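Local coordinates for serine-rich secreted cell wall anchored (LPXTG-motif ) protein (Lactobacillus reuteri ATCC 53608, PDB 5NXK) that probably acts as a cell-wall-anchored surface adhesin with a beta-solenoid binding region, taking part in interactions between the gut bacterium and its host, at residues N176-L190 / S210-K224. Sequence-based numbering, arbitrary orientation.
Sequences NVVLNNSATDIDMWL and SLTMENIGNTEYNIK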
ATOM      1  N   ASN A 176       8.464   9.279   7.785  1.00 24.37           N
ATOM      2  CA  ASN A 176       7.296   9.670   8.559  1.00 24.77           C
ATOM      3  C   ASN A 176       6.068   9.457   7.679  1.00 27.62           C
ATOM      4  O   ASN A 176       5.754  10.257   6.786  1.00 31.24           O
ATOM      5  CB  ASN A 176       7.393  11.114   9.048  1.00 32.45           C
ATOM      6  CG  ASN A 176       8.552  11.322  10.010  1.00 40.90           C
ATOM      7  OD1 ASN A 176       9.523  12.012   9.696  1.00 45.86           O
ATOM      8  ND2 ASN A 176       8.467  10.700  11.179  1.00 40.97           N
ATOM      9  N   VAL A 177       5.436   8.312   7.882  1.00 22.49           N
ATOM     10  CA  VAL A 177       4.324   7.905   7.052  1.00 23.23           C
ATOM     11  C   VAL A 177       3.046   7.990   7.839  1.00 28.20           C
ATOM     12  O   VAL A 177       2.972   7.492   8.970  1.00 24.17           O
ATOM     13  CB  VAL A 177       4.530   6.475   6.517  1.00 22.82           C
ATOM     14  CG1 VAL A 177       3.313   6.003   5.739  1.00 25.82           C
ATOM     15  CG2 VAL A 177       5.795   6.414   5.658  1.00 28.94           C
ATOM     16  N   VAL A 178       2.043   8.603   7.222  1.00 21.96           N
ATOM     17  CA  VAL A 178       0.738   8.788   7.816  1.00 22.15           C
ATOM     18  C   VAL A 178      -0.301   8.220   6.856  1.00 27.92           C
ATOM     19  O   VAL A 178      -0.214   8.444   5.658  1.00 31.60           O
ATOM     20  CB  VAL A 178       0.443  10.282   8.087  1.00 26.56           C
ATOM     21  CG1 VAL A 178      -0.976  10.465   8.589  1.00 29.08           C
ATOM     22  CG2 VAL A 178       1.448  10.865   9.094  1.00 25.54           C
ATOM     23  N   LEU A 179      -1.250   7.440   7.358  1.00 27.70           N
ATOM     24  CA  LEU A 179      -2.350   7.009   6.512  1.00 32.13           C
ATOM     25  C   LEU A 179      -3.656   7.398   7.186  1.00 31.54           C
ATOM     26  O   LEU A 179      -3.950   6.955   8.302  1.00 30.66           O
ATOM     27  CB  LEU A 179      -2.288   5.507   6.245  1.00 29.61           C
ATOM     28  CG  LEU A 179      -3.239   4.912   5.198  1.00 32.46           C
ATOM     29  CD1 LEU A 179      -2.661   3.576   4.685  1.00 30.27           C
ATOM     30  CD2 LEU A 179      -4.675   4.732   5.700  1.00 30.94           C
ATOM     31  N   ASN A 180      -4.431   8.216   6.482  1.00 30.50           N
ATOM     32  CA  ASN A 180      -5.715   8.711   6.948  1.00 28.82           C
ATOM     33  C   ASN A 180      -6.820   7.998   6.203  1.00 29.20           C
ATOM     34  O   ASN A 180      -6.844   8.011   4.985  1.00 32.65           O
ATOM     35  CB  ASN A 180      -5.809  10.221   6.734  1.00 31.52           C
ATOM     36  CG  ASN A 180      -4.709  10.977   7.458  1.00 36.91           C
ATOM     37  OD1 ASN A 180      -4.503  10.785   8.659  1.00 35.39           O
ATOM     38  ND2 ASN A 180      -3.972  11.811   6.727  1.00 31.95           N
ATOM     39  N   ASN A 181      -7.716   7.332   6.912  1.00 30.27           N
ATOM     40  CA  ASN A 181      -8.724   6.547   6.215  1.00 33.36           C
ATOM     41  C   ASN A 181     -10.126   6.967   6.633  1.00 30.95           C
ATOM     42  O   ASN A 181     -10.520   6.826   7.794  1.00 30.19           O
ATOM     43  CB  ASN A 181      -8.504   5.047   6.470  1.00 31.62           C
ATOM     44  CG  ASN A 181      -9.272   4.160   5.495  1.00 31.27           C
ATOM     45  OD1 ASN A 181     -10.200   4.601   4.827  1.00 30.19           O
ATOM     46  ND2 ASN A 181      -8.870   2.894   5.410  1.00 25.63           N
ATOM     47  N   SER A 182     -10.874   7.498   5.676  1.00 32.54           N
ATOM     48  CA  SER A 182     -12.271   7.821   5.909  1.00 35.29           C
ATOM     49  C   SER A 182     -13.138   7.191   4.822  1.00 36.37           C
ATOM     50  O   SER A 182     -14.216   7.686   4.522  1.00 35.76           O
ATOM     51  CB  SER A 182     -12.468   9.342   5.957  1.00 34.07           C
ATOM     52  OG  SER A 182     -11.983   9.947   4.768  1.00 32.79           O
ATOM     53  N   ALA A 183     -12.660   6.096   4.231  1.00 29.99           N
ATOM     54  CA  ALA A 183     -13.312   5.554   3.044  1.00 32.19           C
ATOM     55  C   ALA A 183     -13.385   4.033   2.995  1.00 34.60           C
ATOM     56  O   ALA A 183     -14.330   3.474   2.430  1.00 33.56           O
ATOM     57  CB  ALA A 183     -12.589   6.049   1.803  1.00 28.56           C
ATOM     58  N   THR A 184     -12.392   3.357   3.566  1.00 29.60           N
ATOM     59  CA  THR A 184     -12.316   1.907   3.403  1.00 30.08           C
ATOM     60  C   THR A 184     -12.181   1.156   4.728  1.00 29.12           C
ATOM     61  O   THR A 184     -11.829   1.747   5.755  1.00 28.29           O
ATOM     62  CB  THR A 184     -11.152   1.538   2.457  1.00 31.66           C
ATOM     63  OG1 THR A 184      -9.943   2.146   2.922  1.00 31.46           O
ATOM     64  CG2 THR A 184     -11.443   2.055   1.026  1.00 27.27           C
ATOM     65  N   ASP A 185     -12.466  -0.146   4.701  1.00 25.06           N
ATOM     66  CA  ASP A 185     -12.501  -0.950   5.920  1.00 23.60           C
ATOM     67  C   ASP A 185     -11.119  -1.291   6.443  1.00 29.77           C
ATOM     68  O   ASP A 185     -10.947  -1.582   7.633  1.00 24.99           O
ATOM     69  CB  ASP A 185     -13.268  -2.252   5.691  1.00 29.42           C
ATOM     70  CG  ASP A 185     -14.709  -2.022   5.247  1.00 38.12           C
ATOM     71  OD1 ASP A 185     -15.358  -1.092   5.773  1.00 36.83           O
ATOM     72  OD2 ASP A 185     -15.195  -2.795   4.393  1.00 38.76           O
ATOM     73  N   ILE A 186     -10.139  -1.319   5.546  1.00 25.41           N
ATOM     74  CA  ILE A 186      -8.807  -1.806   5.905  1.00 27.53           C
ATOM     75  C   ILE A 186      -7.759  -0.799   5.412  1.00 26.94           C
ATOM     76  O   ILE A 186      -7.880  -0.303   4.302  1.00 24.48           O
ATOM     77  CB  ILE A 186      -8.544  -3.219   5.302  1.00 20.25           C
ATOM     78  CG1 ILE A 186      -9.636  -4.201   5.748  1.00 24.65           C
ATOM     79  CG2 ILE A 186      -7.158  -3.735   5.698  1.00 21.80           C
ATOM     80  CD1 ILE A 186      -9.542  -5.564   5.067  1.00 24.44           C
ATOM     81  N   ASP A 187      -6.761  -0.471   6.236  1.00 24.27           N
ATOM     82  CA  ASP A 187      -5.711   0.461   5.808  1.00 20.02           C
ATOM     83  C   ASP A 187      -4.686  -0.231   4.897  1.00 23.99           C
ATOM     84  O   ASP A 187      -4.318   0.304   3.853  1.00 28.40           O
ATOM     85  CB  ASP A 187      -4.985   1.085   7.006  1.00 22.48           C
ATOM     86  CG  ASP A 187      -5.903   1.937   7.898  1.00 33.51           C
ATOM     87  OD1 ASP A 187      -6.979   2.386   7.439  1.00 31.60           O
ATOM     88  OD2 ASP A 187      -5.529   2.166   9.072  1.00 33.61           O
ATOM     89  N   MET A 188      -4.225  -1.414   5.298  1.00 22.00           N
ATOM     90  CA  MET A 188      -3.249  -2.174   4.500  1.00 24.92           C
ATOM     91  C   MET A 188      -3.687  -3.622   4.427  1.00 25.93           C
ATOM     92  O   MET A 188      -3.773  -4.289   5.455  1.00 25.87           O
ATOM     93  CB  MET A 188      -1.852  -2.114   5.112  1.00 23.58           C
ATOM     94  CG  MET A 188      -1.200  -0.741   5.131  1.00 32.36           C
ATOM     95  SD  MET A 188       0.391  -0.829   6.005  1.00 30.71           S
ATOM     96  CE  MET A 188       1.009   0.832   5.742  1.00 29.12           C
ATOM     97  N   TRP A 189      -3.954  -4.117   3.225  1.00 23.21           N
ATOM     98  CA  TRP A 189      -4.340  -5.503   3.057  1.00 21.26           C
ATOM     99  C   TRP A 189      -3.314  -6.182   2.166  1.00 25.88           C
ATOM    100  O   TRP A 189      -3.219  -5.879   0.980  1.00 23.85           O
ATOM    101  CB  TRP A 189      -5.741  -5.624   2.433  1.00 22.76           C
ATOM    102  CG  TRP A 189      -6.323  -7.004   2.516  1.00 24.15           C
ATOM    103  CD1 TRP A 189      -5.702  -8.130   2.973  1.00 24.14           C
ATOM    104  CD2 TRP A 189      -7.661  -7.400   2.168  1.00 26.88           C
ATOM    105  NE1 TRP A 189      -6.559  -9.196   2.923  1.00 24.26           N
ATOM    106  CE2 TRP A 189      -7.767  -8.776   2.437  1.00 22.44           C
ATOM    107  CE3 TRP A 189      -8.772  -6.722   1.651  1.00 26.91           C
ATOM    108  CZ2 TRP A 189      -8.945  -9.493   2.206  1.00 25.86           C
ATOM    109  CZ3 TRP A 189      -9.939  -7.435   1.430  1.00 25.18           C
ATOM    110  CH2 TRP A 189     -10.018  -8.803   1.706  1.00 26.30           C
ATOM    111  N   LEU A 190      -2.548  -7.097   2.751  1.00 21.57           N
ATOM    112  CA  LEU A 190      -1.525  -7.827   2.020  1.00 21.78           C
ATOM    113  C   LEU A 190      -1.962  -9.279   1.970  1.00 24.83           C
ATOM    114  O   LEU A 190      -2.061  -9.946   3.001  1.00 30.67           O
ATOM    115  CB  LEU A 190      -0.150  -7.694   2.673  1.00 21.58           C
ATOM    116  CG  LEU A 190       0.456  -6.286   2.809  1.00 22.81           C
ATOM    117  CD1 LEU A 190      -0.039  -5.566   4.065  1.00 19.25           C
ATOM    118  CD2 LEU A 190       1.988  -6.333   2.768  1.00 21.40           C
ATOM    119  N   SER A 210       8.524   6.496  11.522  1.00 25.39           N
ATOM    120  CA  SER A 210       7.245   6.571  12.194  1.00 25.00           C
ATOM    121  C   SER A 210       6.134   6.151  11.228  1.00 27.19           C
ATOM    122  O   SER A 210       6.166   6.450  10.023  1.00 27.52           O
ATOM    123  CB  SER A 210       7.002   7.974  12.783  1.00 33.39           C
ATOM    124  OG  SER A 210       6.333   8.840  11.877  1.00 46.61           O
ATOM    125  N   LEU A 211       5.181   5.407  11.768  1.00 27.04           N
ATOM    126  CA  LEU A 211       3.999   4.997  11.034  1.00 24.04           C
ATOM    127  C   LEU A 211       2.796   5.352  11.875  1.00 27.44           C
ATOM    128  O   LEU A 211       2.677   4.899  13.009  1.00 27.63           O
ATOM    129  CB  LEU A 211       4.023   3.499  10.732  1.00 25.79           C
ATOM    130  CG  LEU A 211       2.708   2.962  10.146  1.00 28.34           C
ATOM    131  CD1 LEU A 211       2.407   3.649   8.817  1.00 26.39           C
ATOM    132  CD2 LEU A 211       2.760   1.451   9.948  1.00 25.07           C
ATOM    133  N   THR A 212       1.919   6.186  11.329  1.00 24.17           N
ATOM    134  CA  THR A 212       0.730   6.611  12.043  1.00 26.05           C
ATOM    135  C   THR A 212      -0.522   6.291  11.223  1.00 28.72           C
ATOM    136  O   THR A 212      -0.681   6.765  10.095  1.00 28.63           O
ATOM    137  CB  THR A 212       0.779   8.120  12.357  1.00 28.11           C
ATOM    138  OG1 THR A 212       1.970   8.417  13.100  1.00 29.34           O
ATOM    139  CG2 THR A 212      -0.428   8.537  13.162  1.00 29.89           C
ATOM    140  N   MET A 213      -1.393   5.466  11.791  1.00 22.65           N
ATOM    141  CA  MET A 213      -2.661   5.097  11.173  1.00 26.95           C
ATOM    142  C   MET A 213      -3.750   5.126  12.237  1.00 27.17           C
ATOM    143  O   MET A 213      -4.213   4.090  12.722  1.00 25.64           O
ATOM    144  CB  MET A 213      -2.571   3.732  10.468  1.00 27.63           C
ATOM    145  CG  MET A 213      -1.325   3.570   9.612  1.00 36.17           C
ATOM    146  SD  MET A 213      -1.449   2.285   8.320  1.00 43.14           S
ATOM    147  CE  MET A 213      -1.463   0.850   9.367  1.00 23.53           C
ATOM    148  N   GLU A 214      -4.139   6.343  12.601  1.00 27.20           N
ATOM    149  CA  GLU A 214      -5.096   6.559  13.675  1.00 32.42           C
ATOM    150  C   GLU A 214      -6.479   6.703  13.063  1.00 29.84           C
ATOM    151  O   GLU A 214      -6.947   7.807  12.819  1.00 30.39           O
ATOM    152  CB  GLU A 214      -4.704   7.799  14.474  1.00 34.14           C
ATOM    153  CG  GLU A 214      -3.445   7.565  15.302  1.00 40.40           C
ATOM    154  CD  GLU A 214      -3.001   8.795  16.072  1.00 50.42           C
ATOM    155  OE1 GLU A 214      -2.881   9.882  15.460  1.00 54.78           O
ATOM    156  OE2 GLU A 214      -2.747   8.666  17.285  1.00 53.24           O
ATOM    157  N   ASN A 215      -7.139   5.570  12.844  1.00 28.85           N
ATOM    158  CA  ASN A 215      -8.333   5.527  12.015  1.00 26.79           C
ATOM    159  C   ASN A 215      -9.497   4.848  12.712  1.00 31.64           C
ATOM    160  O   ASN A 215     -10.372   4.259  12.072  1.00 28.92           O
ATOM    161  CB  ASN A 215      -7.993   4.822  10.705  1.00 28.18           C
ATOM    162  CG  ASN A 215      -7.003   5.619   9.870  1.00 29.27           C
ATOM    163  OD1 ASN A 215      -7.174   6.827   9.694  1.00 29.76           O
ATOM    164  ND2 ASN A 215      -5.965   4.951   9.351  1.00 25.35           N
ATOM    165  N   ILE A 216      -9.511   4.979  14.034  1.00 31.58           N
ATOM    166  CA  ILE A 216     -10.501   4.334  14.878  1.00 33.46           C
ATOM    167  C   ILE A 216     -11.930   4.816  14.554  1.00 32.15           C
ATOM    168  O   ILE A 216     -12.903   4.117  14.827  1.00 31.84           O
ATOM    169  CB  ILE A 216     -10.156   4.567  16.377  1.00 28.84           C
ATOM    170  CG1 ILE A 216     -10.929   3.609  17.280  1.00 34.24           C
ATOM    171  CG2 ILE A 216     -10.365   6.023  16.777  1.00 32.81           C
ATOM    172  CD1 ILE A 216     -10.236   3.359  18.594  1.00 32.49           C
ATOM    173  N   GLY A 217     -12.055   6.000  13.967  1.00 34.62           N
ATOM    174  CA  GLY A 217     -13.357   6.497  13.539  1.00 34.43           C
ATOM    175  C   GLY A 217     -13.913   5.791  12.302  1.00 38.14           C
ATOM    176  O   GLY A 217     -15.093   5.927  11.973  1.00 33.67           O
ATOM    177  N   ASN A 218     -13.080   5.005  11.627  1.00 32.27           N
ATOM    178  CA  ASN A 218     -13.439   4.515  10.298  1.00 29.17           C
ATOM    179  C   ASN A 218     -13.031   3.074  10.004  1.00 30.38           C
ATOM    180  O   ASN A 218     -13.827   2.272   9.531  1.00 31.33           O
ATOM    181  CB  ASN A 218     -12.812   5.420   9.238  1.00 30.63           C
ATOM    182  CG  ASN A 218     -12.962   4.864   7.827  1.00 36.59           C
ATOM    183  OD1 ASN A 218     -13.929   5.182   7.127  1.00 36.67           O
ATOM    184  ND2 ASN A 218     -12.011   4.023   7.407  1.00 31.57           N
ATOM    185  N   THR A 219     -11.771   2.768  10.265  1.00 31.89           N
ATOM    186  CA  THR A 219     -11.162   1.524   9.806  1.00 26.51           C
ATOM    187  C   THR A 219     -11.490   0.342  10.716  1.00 30.83           C
ATOM    188  O   THR A 219     -11.490   0.479  11.934  1.00 28.60           O
ATOM    189  CB  THR A 219      -9.651   1.722   9.705  1.00 25.99           C
ATOM    190  OG1 THR A 219      -9.381   2.694   8.685  1.00 30.05           O
ATOM    191  CG2 THR A 219      -8.938   0.434   9.370  1.00 29.74           C
ATOM    192  N   GLU A 220     -11.784  -0.815  10.128  1.00 27.53           N
ATOM    193  CA  GLU A 220     -11.991  -2.021  10.933  1.00 28.21           C
ATOM    194  C   GLU A 220     -10.669  -2.694  11.306  1.00 26.13           C
ATOM    195  O   GLU A 220     -10.462  -3.026  12.464  1.00 25.21           O
ATOM    196  CB  GLU A 220     -12.900  -3.006  10.199  1.00 32.60           C
ATOM    197  CG  GLU A 220     -14.295  -2.454   9.952  1.00 42.97           C
ATOM    198  CD  GLU A 220     -15.240  -3.483   9.369  1.00 62.26           C
ATOM    199  OE1 GLU A 220     -16.083  -4.008  10.125  1.00 73.31           O
ATOM    200  OE2 GLU A 220     -15.136  -3.775   8.160  1.00 70.09           O
ATOM    201  N   TYR A 221      -9.779  -2.893  10.333  1.00 29.23           N
ATOM    202  CA  TYR A 221      -8.445  -3.440  10.617  1.00 29.36           C
ATOM    203  C   TYR A 221      -7.384  -2.527  10.021  1.00 25.85           C
ATOM    204  O   TYR A 221      -7.483  -2.162   8.855  1.00 24.93           O
ATOM    205  CB  TYR A 221      -8.232  -4.834  10.021  1.00 25.53           C
ATOM    206  CG  TYR A 221      -9.426  -5.732   9.927  1.00 27.17           C
ATOM    207  CD1 TYR A 221     -10.227  -5.987  11.026  1.00 26.50           C
ATOM    208  CD2 TYR A 221      -9.742  -6.350   8.722  1.00 32.29           C
ATOM    209  CE1 TYR A 221     -11.320  -6.825  10.929  1.00 34.24           C
ATOM    210  CE2 TYR A 221     -10.830  -7.185   8.614  1.00 36.47           C
ATOM    211  CZ  TYR A 221     -11.620  -7.419   9.718  1.00 37.85           C
ATOM    212  OH  TYR A 221     -12.707  -8.259   9.611  1.00 40.67           O
ATOM    213  N   ASN A 222      -6.364  -2.160  10.794  1.00 25.13           N
ATOM    214  CA  ASN A 222      -5.278  -1.366  10.219  1.00 22.51           C
ATOM    215  C   ASN A 222      -4.471  -2.194   9.207  1.00 23.45           C
ATOM    216  O   ASN A 222      -4.206  -1.757   8.090  1.00 25.16           O
ATOM    217  CB  ASN A 222      -4.344  -0.835  11.306  1.00 25.05           C
ATOM    218  CG  ASN A 222      -5.040   0.126  12.258  1.00 23.68           C
ATOM    219  OD1 ASN A 222      -5.139  -0.148  13.445  1.00 23.14           O
ATOM    220  ND2 ASN A 222      -5.526   1.253  11.734  1.00 22.01           N
ATOM    221  N   ILE A 223      -4.064  -3.383   9.626  1.00 24.34           N
ATOM    222  CA  ILE A 223      -3.240  -4.248   8.795  1.00 24.82           C
ATOM    223  C   ILE A 223      -3.837  -5.647   8.755  1.00 24.60           C
ATOM    224  O   ILE A 223      -4.059  -6.273   9.784  1.00 25.44           O
ATOM    225  CB  ILE A 223      -1.786  -4.331   9.303  1.00 20.92           C
ATOM    226  CG1 ILE A 223      -1.144  -2.940   9.370  1.00 22.14           C
ATOM    227  CG2 ILE A 223      -0.949  -5.250   8.405  1.00 21.17           C
ATOM    228  CD1 ILE A 223       0.268  -2.961   9.998  1.00 20.95           C
ATOM    229  N   LYS A 224      -4.136  -6.118   7.555  1.00 23.40           N
ATOM    230  CA  LYS A 224      -4.617  -7.469   7.401  1.00 25.57           C
ATOM    231  C   LYS A 224      -3.601  -8.245   6.580  1.00 25.13           C
ATOM    232  O   LYS A 224      -3.282  -7.872   5.448  1.00 22.47           O
ATOM    233  CB  LYS A 224      -6.007  -7.507   6.748  1.00 26.40           C
ATOM    234  CG  LYS A 224      -6.604  -8.896   6.813  1.00 25.75           C
ATOM    235  CD  LYS A 224      -7.962  -9.041   6.148  1.00 28.04           C
ATOM    236  CE  LYS A 224      -8.486 -10.449   6.423  1.00 37.74           C
ATOM    237  NZ  LYS A 224      -9.881 -10.455   6.900  1.00 53.54           N
TER
HETATM  238  O   HOH W   1       3.972   8.972  11.159  1.00 28.42           O
HETATM  239  O   HOH W   2      -3.523   8.482  10.862  1.00 28.08           O
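Strands 176-181 and 210-214 run parallel, their axes 4.8 Å apart and 11° from alignment, and past the intervening turns a second parallel ladder pairs Ile-186 to Trp-189 with Tyr-221 to Lys-224, its register shifted by one residue. Just after Ile-186 the chain turns a corner at Asp-187, whose buried carboxylate accepts four hydrogen bonds. Asn-222 ND2 and Asn-215 ND2 reach Asp-187 OD2 from opposite faces of the carboxylate, each at 2.8 Å. Thr-219 OG1 donates to Asp-187 OD1 on its syn side (2.7 Å), and Asn-181 ND2 meets the same oxygen nearly along the C-O bond. With CG beside the backbone N (chi1 -66°), the Asn-215 amide replaces a backbone partner, ND2 also donating a hydrogen bond to Leu-179 O (3.0 Å) and OD1 accepting one from Asn-181 N (2.9 Å), which comes from above the OD1 carbonyl plane. Such side-chain hydrogen bonding at corners, from one coil to the next, fits the beta-solenoid of pectate lyase-like proteins; here Asn-222 carries it onward to Asn-249. Asn-218 ND2 binds Thr-184 O. Inside the coil, Met-213 SD packs against Met-188 CE (3.8 Å) and Leu-179 CB. On the other face of the second ladder, Lys-224 CD lies over the pyrrole ring of Trp-189 in a CH-pi contact, 3.9 Å from its centroid, beside Ile-186 CD1; Trp-189 NE1 bonds to Asp-226.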